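DnaJ homolog subfamily C member 3 (Mus musculus, PDB 3IEG) acts in the unfolded protein response as a co-chaperone that binds misfolded proteins, stimulates the HSPA8 ATPase and inhibits the kinase EIF2AK4. Local coordinates at residues Ile38-Arg43 with Leu57-Lys62; Gly51-Ala56 with Gly78-Lys83; Gln121-Gln126 with Ile140-Lys145; Ala134-Ala139 with Ile165-Pro170; Ser255-Val260 with Lys275-His280. All coordinates share one frame; numbering follows the deposited sequence.

Contact 1 (Ile38-Arg43 with Leu57-Lys62)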
# COMPACT_ATOMS: atom_id res chain seq x y z
N ILE A 38 -22.88 -33.94 5.47
CA ILE A 38 -22.75 -33.66 4.03
C ILE A 38 -23.33 -32.32 3.64
O ILE A 38 -22.79 -31.66 2.76
CB ILE A 38 -23.32 -34.74 3.07
CG1 ILE A 38 -24.27 -35.68 3.81
CG2 ILE A 38 -22.19 -35.49 2.37
CD1 ILE A 38 -25.71 -35.35 3.58
N ALA A 39 -24.42 -31.91 4.29
CA ALA A 39 -25.03 -30.63 4.00
C ALA A 39 -23.97 -29.53 4.10
O ALA A 39 -23.82 -28.74 3.18
CB ALA A 39 -26.20 -30.35 4.92
N TYR A 40 -23.20 -29.53 5.20
CA TYR A 40 -22.12 -28.57 5.37
C TYR A 40 -21.03 -28.78 4.33
O TYR A 40 -20.41 -27.81 3.88
CB TYR A 40 -21.52 -28.65 6.77
CG TYR A 40 -22.40 -28.12 7.87
CD1 TYR A 40 -22.53 -26.75 8.10
CD2 TYR A 40 -23.09 -29.00 8.70
CE1 TYR A 40 -23.34 -26.27 9.13
CE2 TYR A 40 -23.91 -28.53 9.72
CZ TYR A 40 -24.03 -27.17 9.93
OH TYR A 40 -24.84 -26.72 10.95
N TYR A 41 -20.79 -30.03 3.96
CA TYR A 41 -19.78 -30.29 2.94
C TYR A 41 -20.24 -29.74 1.58
O TYR A 41 -19.49 -29.04 0.92
CB TYR A 41 -19.43 -31.79 2.86
CG TYR A 41 -18.40 -32.11 1.80
CD1 TYR A 41 -17.08 -31.67 1.93
CD2 TYR A 41 -18.75 -32.84 0.66
CE1 TYR A 41 -16.13 -31.95 0.95
CE2 TYR A 41 -17.81 -33.14 -0.32
CZ TYR A 41 -16.50 -32.69 -0.17
OH TYR A 41 -15.56 -32.98 -1.15
N ARG A 42 -21.47 -30.04 1.19
CA ARG A 42 -22.00 -29.56 -0.08
C ARG A 42 -21.93 -28.04 -0.17
O ARG A 42 -21.47 -27.49 -1.19
CB ARG A 42 -23.43 -30.05 -0.29
CG ARG A 42 -23.57 -31.56 -0.36
CD ARG A 42 -22.75 -32.18 -1.47
NE ARG A 42 -23.01 -33.61 -1.58
CZ ARG A 42 -22.17 -34.49 -2.09
NH1 ARG A 42 -20.97 -34.11 -2.53
NH2 ARG A 42 -22.51 -35.76 -2.14
N ARG A 43 -22.35 -27.37 0.90
CA ARG A 43 -22.24 -25.93 0.96
C ARG A 43 -20.79 -25.48 0.81
O ARG A 43 -20.53 -24.49 0.16
CB ARG A 43 -22.84 -25.37 2.24
CG ARG A 43 -23.05 -23.86 2.15
CD ARG A 43 -23.89 -23.31 3.29
NE ARG A 43 -23.18 -23.39 4.56
CZ ARG A 43 -23.75 -23.28 5.75
NH1 ARG A 43 -25.06 -23.09 5.84
NH2 ARG A 43 -23.01 -23.37 6.84
N LEU A 57 -14.18 -22.34 4.84
CA LEU A 57 -13.46 -22.88 6.00
C LEU A 57 -14.36 -23.27 7.18
O LEU A 57 -14.33 -24.42 7.61
CB LEU A 57 -12.30 -21.96 6.42
CG LEU A 57 -11.50 -22.32 7.67
CD1 LEU A 57 -10.77 -23.64 7.52
CD2 LEU A 57 -10.50 -21.22 8.03
N PRO A 58 -15.18 -22.34 7.72
CA PRO A 58 -16.03 -22.79 8.83
C PRO A 58 -16.86 -24.04 8.52
O PRO A 58 -17.05 -24.86 9.40
CB PRO A 58 -16.92 -21.58 9.14
CG PRO A 58 -16.72 -20.63 7.97
CD PRO A 58 -15.37 -20.90 7.43
N ASP A 59 -17.33 -24.19 7.28
CA ASP A 59 -18.09 -25.40 6.93
C ASP A 59 -17.20 -26.63 6.83
O ASP A 59 -17.58 -27.72 7.24
CB ASP A 59 -18.90 -25.22 5.63
CG ASP A 59 -20.03 -24.21 5.78
OD1 ASP A 59 -20.40 -23.88 6.92
OD2 ASP A 59 -20.56 -23.76 4.74
N LEU A 60 -16.00 -26.45 6.29
CA LEU A 60 -15.05 -27.54 6.23
C LEU A 60 -14.72 -28.05 7.63
O LEU A 60 -14.81 -29.25 7.88
CB LEU A 60 -13.78 -27.14 5.49
CG LEU A 60 -13.96 -27.07 3.97
CD1 LEU A 60 -12.74 -26.45 3.34
CD2 LEU A 60 -14.23 -28.45 3.38
N THR A 61 -14.38 -27.13 8.54
CA THR A 61 -14.06 -27.56 9.90
C THR A 61 -15.29 -28.09 10.65
O THR A 61 -15.16 -28.93 11.53
CB THR A 61 -13.28 -26.51 10.75
OG1 THR A 61 -14.16 -25.91 11.72
CG2 THR A 61 -12.63 -25.44 9.92
N LYS A 62 -16.47 -27.62 10.28
CA LYS A 62 -17.67 -28.21 10.85
C LYS A 62 -17.78 -29.68 10.45
O LYS A 62 -18.00 -30.55 11.30
CB LYS A 62 -18.91 -27.44 10.41
CG LYS A 62 -20.23 -28.01 10.96
CD LYS A 62 -20.39 -27.77 12.45
CE LYS A 62 -21.71 -28.35 12.93
NZ LYS A 62 -21.91 -28.08 14.39

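Contact 2 (Gly51-Ala56 with Gly78-Lys83)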
# COMPACT_ATOMS: atom_id res chain seq x y z
N GLY A 51 -14.89 -19.73 -5.12
CA GLY A 51 -13.59 -19.28 -4.66
C GLY A 51 -13.66 -18.41 -3.42
O GLY A 51 -12.80 -17.55 -3.24
N LYS A 52 -14.65 -18.62 -2.56
CA LYS A 52 -14.77 -17.83 -1.32
C LYS A 52 -14.33 -18.66 -0.12
O LYS A 52 -15.16 -19.21 0.62
CB LYS A 52 -16.21 -17.32 -1.12
CG LYS A 52 -16.79 -16.49 -2.26
CD LYS A 52 -18.09 -15.83 -1.84
CE LYS A 52 -18.99 -15.60 -3.04
NZ LYS A 52 -20.28 -14.95 -2.66
N SER A 53 -13.01 -18.74 0.08
CA SER A 53 -12.44 -19.61 1.11
C SER A 53 -12.78 -19.18 2.54
O SER A 53 -12.89 -20.01 3.42
CB SER A 53 -10.93 -19.71 0.96
OG SER A 53 -10.33 -18.45 1.20
N LYS A 54 -12.94 -17.88 2.75
CA LYS A 54 -13.36 -17.36 4.05
C LYS A 54 -14.66 -18.02 4.48
O LYS A 54 -14.82 -18.34 5.65
CB LYS A 54 -13.56 -15.84 3.98
CG LYS A 54 -13.79 -15.15 5.31
CD LYS A 54 -13.33 -13.68 5.26
CE LYS A 54 -11.80 -13.55 5.05
NZ LYS A 54 -11.38 -12.14 4.78
N ALA A 55 -15.57 -18.24 3.53
CA ALA A 55 -16.86 -18.85 3.80
C ALA A 55 -16.80 -20.38 3.86
O ALA A 55 -17.52 -21.01 4.64
CB ALA A 55 -17.87 -18.40 2.76
N ALA A 56 -15.94 -20.98 3.04
CA ALA A 56 -15.78 -22.43 3.01
C ALA A 56 -15.20 -23.00 4.30
O ALA A 56 -15.67 -24.03 4.79
CB ALA A 56 -14.94 -22.85 1.83
N GLY A 78 -6.77 -28.47 4.46
CA GLY A 78 -5.32 -28.47 4.32
C GLY A 78 -4.83 -27.52 3.24
O GLY A 78 -3.86 -26.79 3.44
N HIS A 79 -5.49 -27.53 2.09
CA HIS A 79 -5.15 -26.58 1.03
C HIS A 79 -5.26 -25.12 1.49
O HIS A 79 -4.37 -24.32 1.23
CB HIS A 79 -6.01 -26.81 -0.22
CG HIS A 79 -5.79 -28.13 -0.89
ND1 HIS A 79 -4.53 -28.66 -1.08
CD2 HIS A 79 -6.66 -29.02 -1.40
CE1 HIS A 79 -4.64 -29.83 -1.67
NE2 HIS A 79 -5.92 -30.07 -1.89
N LEU A 80 -6.36 -24.79 2.17
CA LEU A 80 -6.62 -23.41 2.56
C LEU A 80 -5.62 -22.98 3.61
O LEU A 80 -5.10 -21.88 3.53
CB LEU A 80 -8.07 -23.19 3.03
CG LEU A 80 -9.22 -23.53 2.07
CD1 LEU A 80 -10.60 -23.31 2.70
CD2 LEU A 80 -9.09 -22.74 0.79
N LEU A 81 -5.36 -23.85 4.59
CA LEU A 81 -4.36 -23.58 5.63
C LEU A 81 -2.96 -23.32 5.06
O LEU A 81 -2.30 -22.37 5.44
CB LEU A 81 -4.29 -24.73 6.66
CG LEU A 81 -5.55 -24.98 7.50
CD1 LEU A 81 -5.55 -26.38 8.14
CD2 LEU A 81 -5.75 -23.89 8.53
N LEU A 82 -2.52 -24.17 4.13
CA LEU A 82 -1.24 -23.93 3.48
C LEU A 82 -1.19 -22.54 2.82
O LEU A 82 -0.19 -21.84 2.93
CB LEU A 82 -0.94 -25.02 2.45
CG LEU A 82 0.33 -24.93 1.61
CD1 LEU A 82 1.59 -24.77 2.45
CD2 LEU A 82 0.43 -26.16 0.75
N LYS A 83 -2.27 -22.15 2.14
CA LYS A 83 -2.34 -20.84 1.51
C LYS A 83 -2.31 -19.71 2.55
O LYS A 83 -1.79 -18.63 2.30
CB LYS A 83 -3.59 -20.72 0.65
CG LYS A 83 -3.51 -21.40 -0.72
CD LYS A 83 -4.59 -20.82 -1.62
CE LYS A 83 -4.66 -21.51 -2.95
NZ LYS A 83 -5.74 -20.87 -3.76

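Contact 3 (Gln121-Gln126 with Ile140-Lys145)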
# COMPACT_ATOMS: atom_id res chain seq x y z
N GLN A 121 8.13 -24.48 5.39
CA GLN A 121 8.47 -24.55 6.80
C GLN A 121 9.97 -24.24 7.01
O GLN A 121 10.36 -23.58 7.97
CB GLN A 121 8.09 -25.93 7.33
CG GLN A 121 7.98 -26.02 8.84
CD GLN A 121 6.66 -25.54 9.38
OE1 GLN A 121 5.71 -26.31 9.49
NE2 GLN A 121 6.60 -24.26 9.77
N ARG A 122 10.78 -24.72 6.07
CA ARG A 122 12.22 -24.50 6.04
C ARG A 122 12.53 -23.06 5.64
O ARG A 122 13.43 -22.44 6.20
CB ARG A 122 12.83 -25.50 5.05
CG ARG A 122 14.32 -25.40 4.80
CD ARG A 122 14.69 -24.56 3.56
NE ARG A 122 15.90 -25.05 2.90
CZ ARG A 122 17.13 -25.06 3.45
NH1 ARG A 122 17.35 -24.61 4.68
NH2 ARG A 122 18.15 -25.55 2.74
N LEU A 123 11.80 -22.55 4.66
CA LEU A 123 11.97 -21.18 4.17
C LEU A 123 11.55 -20.14 5.21
O LEU A 123 12.11 -19.06 5.28
CB LEU A 123 11.18 -20.97 2.87
CG LEU A 123 11.79 -21.36 1.52
CD1 LEU A 123 10.73 -21.24 0.44
CD2 LEU A 123 13.01 -20.50 1.18
N ARG A 124 10.55 -20.48 6.01
CA ARG A 124 10.08 -19.60 7.06
C ARG A 124 11.18 -19.39 8.11
O ARG A 124 11.45 -18.25 8.48
CB ARG A 124 8.81 -20.17 7.69
CG ARG A 124 8.03 -19.19 8.45
CD ARG A 124 6.72 -19.78 8.90
NE ARG A 124 5.86 -18.73 9.43
CZ ARG A 124 5.81 -18.41 10.71
NH1 ARG A 124 6.55 -19.07 11.58
NH2 ARG A 124 5.04 -17.43 11.13
N SER A 125 11.81 -20.47 8.56
CA SER A 125 12.96 -20.38 9.48
C SER A 125 14.06 -19.48 8.92
O SER A 125 14.53 -18.59 9.62
CB SER A 125 13.53 -21.77 9.77
OG SER A 125 12.63 -22.50 10.57
N GLN A 126 14.45 -19.71 7.67
CA GLN A 126 15.45 -18.90 7.00
C GLN A 126 15.06 -17.41 6.89
O GLN A 126 15.91 -16.53 7.01
CB GLN A 126 15.71 -19.46 5.62
CG GLN A 126 16.29 -20.87 5.64
CD GLN A 126 16.63 -21.38 4.26
OE1 GLN A 126 15.77 -21.44 3.37
NE2 GLN A 126 17.90 -21.72 4.05
N ILE A 140 14.06 -10.75 2.42
CA ILE A 140 13.10 -10.53 1.33
C ILE A 140 13.11 -11.71 0.36
O ILE A 140 12.05 -12.20 -0.05
CB ILE A 140 13.21 -9.15 0.57
CG1 ILE A 140 14.26 -9.18 -0.55
CG2 ILE A 140 13.38 -7.95 1.52
CD1 ILE A 140 13.65 -9.11 -1.96
N THR A 141 14.32 -12.19 0.03
CA THR A 141 14.51 -13.30 -0.90
C THR A 141 13.65 -14.48 -0.48
O THR A 141 12.87 -15.01 -1.27
CB THR A 141 15.99 -13.71 -0.99
OG1 THR A 141 16.73 -12.65 -1.60
CG2 THR A 141 16.17 -14.98 -1.82
N PHE A 142 13.78 -14.86 0.79
CA PHE A 142 13.04 -15.99 1.33
C PHE A 142 11.55 -15.69 1.37
O PHE A 142 10.74 -16.54 1.02
CB PHE A 142 13.55 -16.35 2.72
CG PHE A 142 14.99 -16.77 2.76
CD1 PHE A 142 15.89 -16.08 3.56
CD2 PHE A 142 15.44 -17.86 2.03
CE1 PHE A 142 17.24 -16.48 3.62
CE2 PHE A 142 16.78 -18.26 2.09
CZ PHE A 142 17.67 -17.57 2.88
N LEU A 143 11.19 -14.48 1.76
CA LEU A 143 9.77 -14.13 1.85
C LEU A 143 9.14 -14.10 0.47
O LEU A 143 8.00 -14.51 0.31
CB LEU A 143 9.56 -12.81 2.60
CG LEU A 143 9.89 -12.81 4.09
CD1 LEU A 143 10.18 -11.40 4.55
CD2 LEU A 143 8.80 -13.43 4.95
N ASP A 144 9.89 -13.64 -0.52
CA ASP A 144 9.41 -13.68 -1.90
C ASP A 144 8.95 -15.08 -2.28
O ASP A 144 7.85 -15.26 -2.78
CB ASP A 144 10.50 -13.21 -2.87
CG ASP A 144 10.64 -11.70 -2.92
OD1 ASP A 144 9.68 -10.96 -2.56
OD2 ASP A 144 11.73 -11.24 -3.33
N LYS A 145 9.81 -16.07 -2.02
CA LYS A 145 9.50 -17.47 -2.27
C LYS A 145 8.29 -17.95 -1.48
O LYS A 145 7.36 -18.50 -2.05
CB LYS A 145 10.71 -18.37 -1.99
CG LYS A 145 11.33 -19.05 -3.23
CD LYS A 145 12.53 -18.27 -3.79
CE LYS A 145 13.86 -18.81 -3.24
NZ LYS A 145 15.04 -18.07 -3.82

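Contact 4 (Ala134-Ala139 with Ile165-Pro170)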
# COMPACT_ATOMS: atom_id res chain seq x y z
N ALA A 134 19.09 -9.05 11.24
CA ALA A 134 19.05 -7.78 10.52
C ALA A 134 19.64 -7.86 9.12
O ALA A 134 20.24 -6.90 8.62
CB ALA A 134 19.70 -6.67 11.34
N ASP A 135 19.46 -9.01 8.48
CA ASP A 135 19.80 -9.13 7.07
C ASP A 135 18.54 -9.06 6.20
O ASP A 135 17.98 -10.09 5.79
CB ASP A 135 20.58 -10.42 6.80
CG ASP A 135 21.13 -10.48 5.40
OD1 ASP A 135 21.94 -11.39 5.12
OD2 ASP A 135 20.75 -9.62 4.57
N TYR A 136 18.12 -7.83 5.92
CA TYR A 136 16.80 -7.57 5.34
C TYR A 136 16.70 -8.00 3.90
O TYR A 136 15.64 -8.47 3.48
CB TYR A 136 16.37 -6.11 5.56
CG TYR A 136 16.42 -5.77 7.03
CD1 TYR A 136 17.35 -4.84 7.52
CD2 TYR A 136 15.60 -6.43 7.94
CE1 TYR A 136 17.42 -4.56 8.89
CE2 TYR A 136 15.66 -6.16 9.30
CZ TYR A 136 16.56 -5.22 9.78
OH TYR A 136 16.60 -4.97 11.13
N THR A 137 17.79 -7.87 3.15
CA THR A 137 17.78 -8.35 1.76
C THR A 137 17.73 -9.88 1.66
O THR A 137 17.07 -10.42 0.78
CB THR A 137 18.96 -7.81 0.93
OG1 THR A 137 20.18 -8.04 1.63
CG2 THR A 137 18.79 -6.33 0.67
N ALA A 138 18.42 -10.57 2.56
CA ALA A 138 18.32 -12.02 2.59
C ALA A 138 16.89 -12.42 2.93
O ALA A 138 16.31 -13.27 2.26
CB ALA A 138 19.28 -12.61 3.61
N ALA A 139 16.33 -11.79 3.96
CA ALA A 139 14.94 -12.02 4.35
C ALA A 139 13.95 -11.85 3.18
O ALA A 139 13.12 -12.74 2.96
CB ALA A 139 14.56 -11.15 5.52
N ILE A 165 10.86 -1.17 4.60
CA ILE A 165 11.09 0.11 5.26
C ILE A 165 12.55 0.23 5.72
O ILE A 165 13.18 1.26 5.49
CB ILE A 165 10.04 0.53 6.38
CG1 ILE A 165 10.68 0.58 7.77
CG2 ILE A 165 8.75 -0.29 6.36
CD1 ILE A 165 10.55 -0.73 8.56
N LYS A 166 13.10 -0.83 6.31
CA LYS A 166 14.50 -0.86 6.74
C LYS A 166 15.44 -0.68 5.57
O LYS A 166 16.51 -0.10 5.70
CB LYS A 166 14.83 -2.18 7.43
CG LYS A 166 14.20 -2.36 8.79
CD LYS A 166 14.94 -1.57 9.86
CE LYS A 166 14.57 -2.09 11.22
NZ LYS A 166 15.29 -1.38 12.28
N GLU A 167 15.04 -1.17 4.41
CA GLU A 167 15.89 -1.12 3.24
C GLU A 167 15.75 0.22 2.54
O GLU A 167 16.27 0.41 1.45
CB GLU A 167 15.56 -2.27 2.30
CG GLU A 167 16.74 -2.83 1.53
CD GLU A 167 17.92 -3.25 2.42
OE1 GLU A 167 17.71 -3.70 3.56
OE2 GLU A 167 19.06 -3.14 1.95
N GLY A 168 15.04 1.15 3.19
CA GLY A 168 14.78 2.46 2.62
C GLY A 168 13.89 2.43 1.38
O GLY A 168 14.10 3.19 0.45
N GLU A 169 12.89 1.55 1.38
CA GLU A 169 11.96 1.43 0.25
C GLU A 169 10.52 1.59 0.71
O GLU A 169 9.73 0.65 0.60
CB GLU A 169 12.14 0.07 -0.44
CG GLU A 169 13.54 -0.18 -0.99
CD GLU A 169 13.70 0.24 -2.43
OE1 GLU A 169 12.95 1.11 -2.92
OE2 GLU A 169 14.59 -0.34 -3.10
N PRO A 170 10.17 2.77 1.25
CA PRO A 170 8.85 2.94 1.88
C PRO A 170 7.66 2.68 0.96
O PRO A 170 6.65 2.17 1.42
CB PRO A 170 8.86 4.39 2.36
CG PRO A 170 9.94 5.06 1.57
CD PRO A 170 10.97 4.01 1.35

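Contact 5 (Ser255-Val260 with Lys275-His280)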
# COMPACT_ATOMS: atom_id res chain seq x y z
N SER A 255 4.90 33.66 5.07
CA SER A 255 4.52 33.52 6.46
C SER A 255 3.90 32.15 6.76
O SER A 255 4.31 31.48 7.71
CB SER A 255 3.55 34.66 6.81
OG SER A 255 2.89 34.44 8.04
N LYS A 256 2.93 31.72 5.95
CA LYS A 256 2.32 30.41 6.12
C LYS A 256 3.28 29.24 5.99
O LYS A 256 3.27 28.36 6.85
CB LYS A 256 1.13 30.21 5.18
CG LYS A 256 -0.21 30.47 5.84
CD LYS A 256 -0.61 29.41 6.83
CE LYS A 256 -1.97 29.74 7.40
NZ LYS A 256 -1.90 30.32 8.74
N TYR A 257 4.11 29.22 4.95
CA TYR A 257 5.10 28.16 4.81
C TYR A 257 6.17 28.20 5.91
O TYR A 257 6.77 27.18 6.26
CB TYR A 257 5.72 28.14 3.42
CG TYR A 257 4.95 27.26 2.47
CD1 TYR A 257 4.26 27.80 1.37
CD2 TYR A 257 4.88 25.88 2.67
CE1 TYR A 257 3.53 26.98 0.50
CE2 TYR A 257 4.15 25.06 1.80
CZ TYR A 257 3.49 25.61 0.73
OH TYR A 257 2.78 24.79 -0.11
N GLU A 258 6.39 29.39 6.47
CA GLU A 258 7.31 29.54 7.58
C GLU A 258 6.82 28.68 8.74
O GLU A 258 7.59 27.95 9.35
CB GLU A 258 7.40 31.01 8.01
CG GLU A 258 8.82 31.51 8.27
CD GLU A 258 9.54 31.95 6.99
OE1 GLU A 258 9.70 33.17 6.77
OE2 GLU A 258 9.94 31.06 6.21
N SER A 259 5.53 28.76 9.03
CA SER A 259 4.98 27.99 10.13
C SER A 259 4.85 26.50 9.78
O SER A 259 4.91 25.65 10.66
CB SER A 259 3.67 28.58 10.61
OG SER A 259 2.75 28.62 9.54
N VAL A 260 4.71 26.18 8.49
CA VAL A 260 4.76 24.79 8.03
C VAL A 260 6.07 24.11 8.43
O VAL A 260 6.06 22.99 8.93
CB VAL A 260 4.48 24.67 6.51
CG1 VAL A 260 4.81 23.27 5.99
CG2 VAL A 260 3.04 25.01 6.22
N LYS A 275 10.54 25.56 1.20
CA LYS A 275 11.50 26.50 0.65
C LYS A 275 11.25 26.73 -0.83
O LYS A 275 11.27 27.88 -1.29
CB LYS A 275 12.94 26.03 0.88
CG LYS A 275 13.55 26.52 2.20
CD LYS A 275 15.03 26.12 2.28
CE LYS A 275 15.62 26.38 3.67
NZ LYS A 275 17.11 26.19 3.65
N GLU A 276 10.98 25.66 -1.57
CA GLU A 276 10.66 25.79 -2.99
C GLU A 276 9.48 26.75 -3.23
O GLU A 276 9.55 27.63 -4.09
CB GLU A 276 10.37 24.42 -3.62
CG GLU A 276 10.17 24.51 -5.12
CD GLU A 276 9.43 23.33 -5.72
OE1 GLU A 276 9.88 22.18 -5.52
OE2 GLU A 276 8.41 23.55 -6.43
N ARG A 277 8.40 26.57 -2.48
CA ARG A 277 7.23 27.44 -2.60
C ARG A 277 7.53 28.87 -2.13
O ARG A 277 7.00 29.84 -2.69
CB ARG A 277 6.00 26.84 -1.87
CG ARG A 277 5.51 25.48 -2.39
CD ARG A 277 5.24 25.49 -3.90
NE ARG A 277 3.92 26.02 -4.26
CZ ARG A 277 3.63 26.61 -5.41
NH1 ARG A 277 4.57 26.79 -6.34
NH2 ARG A 277 2.41 27.05 -5.65
N ILE A 278 8.39 29.02 -1.13
CA ILE A 278 8.80 30.34 -0.69
C ILE A 278 9.61 31.02 -1.80
O ILE A 278 9.41 32.20 -2.10
CB ILE A 278 9.54 30.32 0.67
CG1 ILE A 278 8.52 30.10 1.81
CG2 ILE A 278 10.34 31.62 0.89
CD1 ILE A 278 9.12 29.69 3.15
N CYS A 279 10.50 30.25 -2.42
CA CYS A 279 11.22 30.69 -3.61
C CYS A 279 10.25 31.22 -4.67
O CYS A 279 10.50 32.27 -5.27
CB CYS A 279 12.08 29.54 -4.14
SG CYS A 279 12.43 29.58 -5.89
N HIS A 280 9.14 30.51 -4.86
CA HIS A 280 8.07 30.93 -5.76
C HIS A 280 7.44 32.24 -5.29
O HIS A 280 7.23 33.14 -6.09
CB HIS A 280 7.02 29.82 -5.87
CG HIS A 280 5.95 30.09 -6.89
ND1 HIS A 280 6.20 30.10 -8.24
CD2 HIS A 280 4.63 30.35 -6.75
CE1 HIS A 280 5.08 30.35 -8.90
NE2 HIS A 280 4.11 30.51 -8.02

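Contact 1 (Ile38-Arg43 with Leu57-Lys62)
Lys62 lays its CG over one face of the Tyr40 ring, and the carboxylate of Asp59 comes up to the edge of the same ring. Lys62 CG stands 3.6 Å from the centroid of the Tyr40 ring and 6° off the ring normal, a well-centred CH-pi contact. A bend in the lysine at chi2 (70°) keeps the chain along the ring, with Lys62 CE 3.9 Å from Tyr40 CE2. At the edge, Asp59 OD1 is 3.8 Å from Tyr40 CD1. The Tyr40 hydroxyl bonds away from this pair, to Pro34 O.

The Arg43 guanidinium meets Asp59 by its edge. It grips the carboxylate side-on in a two-nitrogen salt bridge. Arg43 NE reaches Asp59 OD2 at 2.7 Å, and Arg43 NH2 reaches Asp59 OD1 at 2.7 Å. Both bonds are nearly straight. Both oxygens lie in the guanidinium plane and are met on their syn sides, with the donors tilted out of the carboxylate plane. Two bonds to two oxygens fix the rotation of the buried carboxylate, and the arginine probably balances its charge.

The two helices of TPR 2 pair here, with segment axes 8.4 Å apart and directions 150° apart. Helix 19-32 packs on Tyr40 and Arg43 through Val30. Helix 71-84 meets Tyr41 through Ala72 and Ala73.

Contact 2 (Gly51-Ala56 with Gly78-Lys83)
Leu80 points its forked end at the first turn of helix 53-66, where Ser53 and Ala56 turn their CB atoms toward it. The two prongs share the work unequally. Leu80 CD2 lies 3.5 Å from Ser53 CB. Leu80 CD1 is a little farther from the same Ser53 CB, at 4.0 Å, and is also 4.5 Å from Ala56 CB. The serine therefore meets the leucine with its methylene and not with its hydroxyl. Leu80 CG sits anti to its carbonyl carbon (chi1 -58°), and this turns the fork toward helix 53-66. The nearest backbones are those of Ser53 and Leu80, with CA atoms 7.1 Å apart.

The contact is small and made by packing alone. Trp152 touches both Ser53 and Leu80, and Phe47 of helix 37-50 lies against Ala56. At the start of segment 51-56, Gly51 takes a positive phi as the C-prime residue of a Schellman motif that ends helix 37-50. Lys52 then holds the N-cap position of the next helix, so the chain reverses within a few residues.

Here the second helix of TPR 2 meets the first helix of TPR 3. Such packing between successive helices is how tetratricopeptide repeats stack into a superhelix.

Contact 3 (Gln121-Gln126 with Ile140-Lys145)
Phe142 reaches across to Leu123 and Gln126 inside TPR 4, a tetratricopeptide repeat whose two helices run antiparallel. The segment directions differ by 154°, and the axes come within 8.9 Å.

The main interaction is CH-pi. Gln126 CB stands over the centre of the Phe142 ring, 3.7 Å from its centroid and 3° off the normal. Gln126 CG is anti to its carbonyl carbon (chi1 -63°), and the extended chain carries the amide out over the rim at Phe142 CE2.

The apolar packing runs through Leu123. Its CD2 lies 3.7 Å from Phe142 CD2, and its CD1 3.8 Å from Lys145 CB, while the lysine amine leads away. With an alanine at Phe142, Gln126 CB would probably lose the ring it stands over, and a gap would open beside Leu123.

Ala127 also touches Phe142. Both oxygens of Gln126 lie on the CB-covered face, beyond opposite rims: Gln126 O is 3.5 Å from Phe142 CD1, and Gln126 OE1 is 3.6 Å from Phe142 CE2.

Contact 4 (Ala134-Ala139 with Ile165-Pro170)
Tyr136 in the first turn of helix 136-149 faces Glu167, just past the end of helix 154-166, with their CA atoms 6.8 Å apart. The Tyr136 ring is covered on two faces. Lys166 CB lies over one, 3.8 Å from the ring centroid and offset toward the rim. The backbone carbon Ala134 C lies over the opposite face. Lys166 then follows the ring outward, and its CE comes 3.5 Å from Tyr136 OH. The bend at chi2 (-78°) keeps the lysine chain alongside.

Glu167 approaches near the plane of the ring. Its OE1 is 3.4 Å from Tyr136 CB, and its OE2 is 3.4 Å from Thr137 CG2. Both are van der Waals contacts. The helix start may favour the Glu167 carboxylate, though the like-charged Asp135 carboxylate is also near.

Asp135 caps that helix. Its OD2 accepts from Ala138 N at 3.2 Å, met from above the carboxylate plane. Ala134 and Gly168, both with positive phi, are C-prime residues of Schellman motifs that end the preceding helices. Phe131 also meets the tyrosine ring.

The second helix of TPR 4 thus starts beside the end of the first helix of TPR 5, the packing of one repeat's second helix on the next repeat's first, as in tetratricopeptide repeat solenoids.

Contact 5 (Ser255-Val260 with Lys275-His280)
Tyr257 offers one ring face to Arg277 and its CB to Ile278. Arg277 CB sits over the face, 3.4 Å from Tyr257 CE1. Arg277 CG continues outward, 3.6 Å from Tyr257 OH, so the aliphatic part of the arginine passes obliquely across the ring. The arginine bends at chi2 and chi3 (-53° and -83°). This brings the guanidinium edge toward Tyr257 OH, with the ring and guanidinium planes 82° apart. Ile278 packs at the root of the tyrosine side chain: its CD1 is 3.7 Å from Tyr257 CB and also 3.5 Å from Glu258 OE2.

The polar ends are set from outside the pair. Tyr257 OH hydrogen-bonds to Glu242 OE1, and Arg277 NE forms a salt bridge with that same oxygen. One carboxylate of helix 222-246 therefore holds both groups in place. Arg277 NH1 lies over a face of the His280 ring, toward the rim. A leucine in place of Tyr257 would probably leave Glu242 without its hydroxyl partner and Arg277 without the ring it lies across.

The two segments run nearly antiparallel, their axes 9.6 Å apart at closest. They join TPR 7 to TPR 8, successive tetratricopeptide repeats. Helix 222-246 packs against both, with Ala241 on Tyr257 and Ile245 on Arg277. From within segment 275-280, Cys279 forms a disulfide with Cys295 and ties helix 268-284 to helix 288-301.

Overall arrangement
The five contacts follow the chain of stacked helices. Contacts 1 and 2 share helix 53-66, lie about 12 Å apart between centres, and touch where Leu60 CD1 meets Leu80 CD1 at 3.9 Å. Contact 3 lies about 21 Å from contact 2 between centres. Contacts 3 and 4 share helix 136-149, and their segments adjoin in sequence. Contact 5 comes last along the chain, and its centre is about 62 Å from that of contact 1, across the chain's centre. Contacts 1 and 3 pair helices within one repeat; contacts 2, 4 and 5 link successive repeats. Such pairings build the elongated TPR part of the protein held in this chain; its first two repeats carry the misfolded-protein groove.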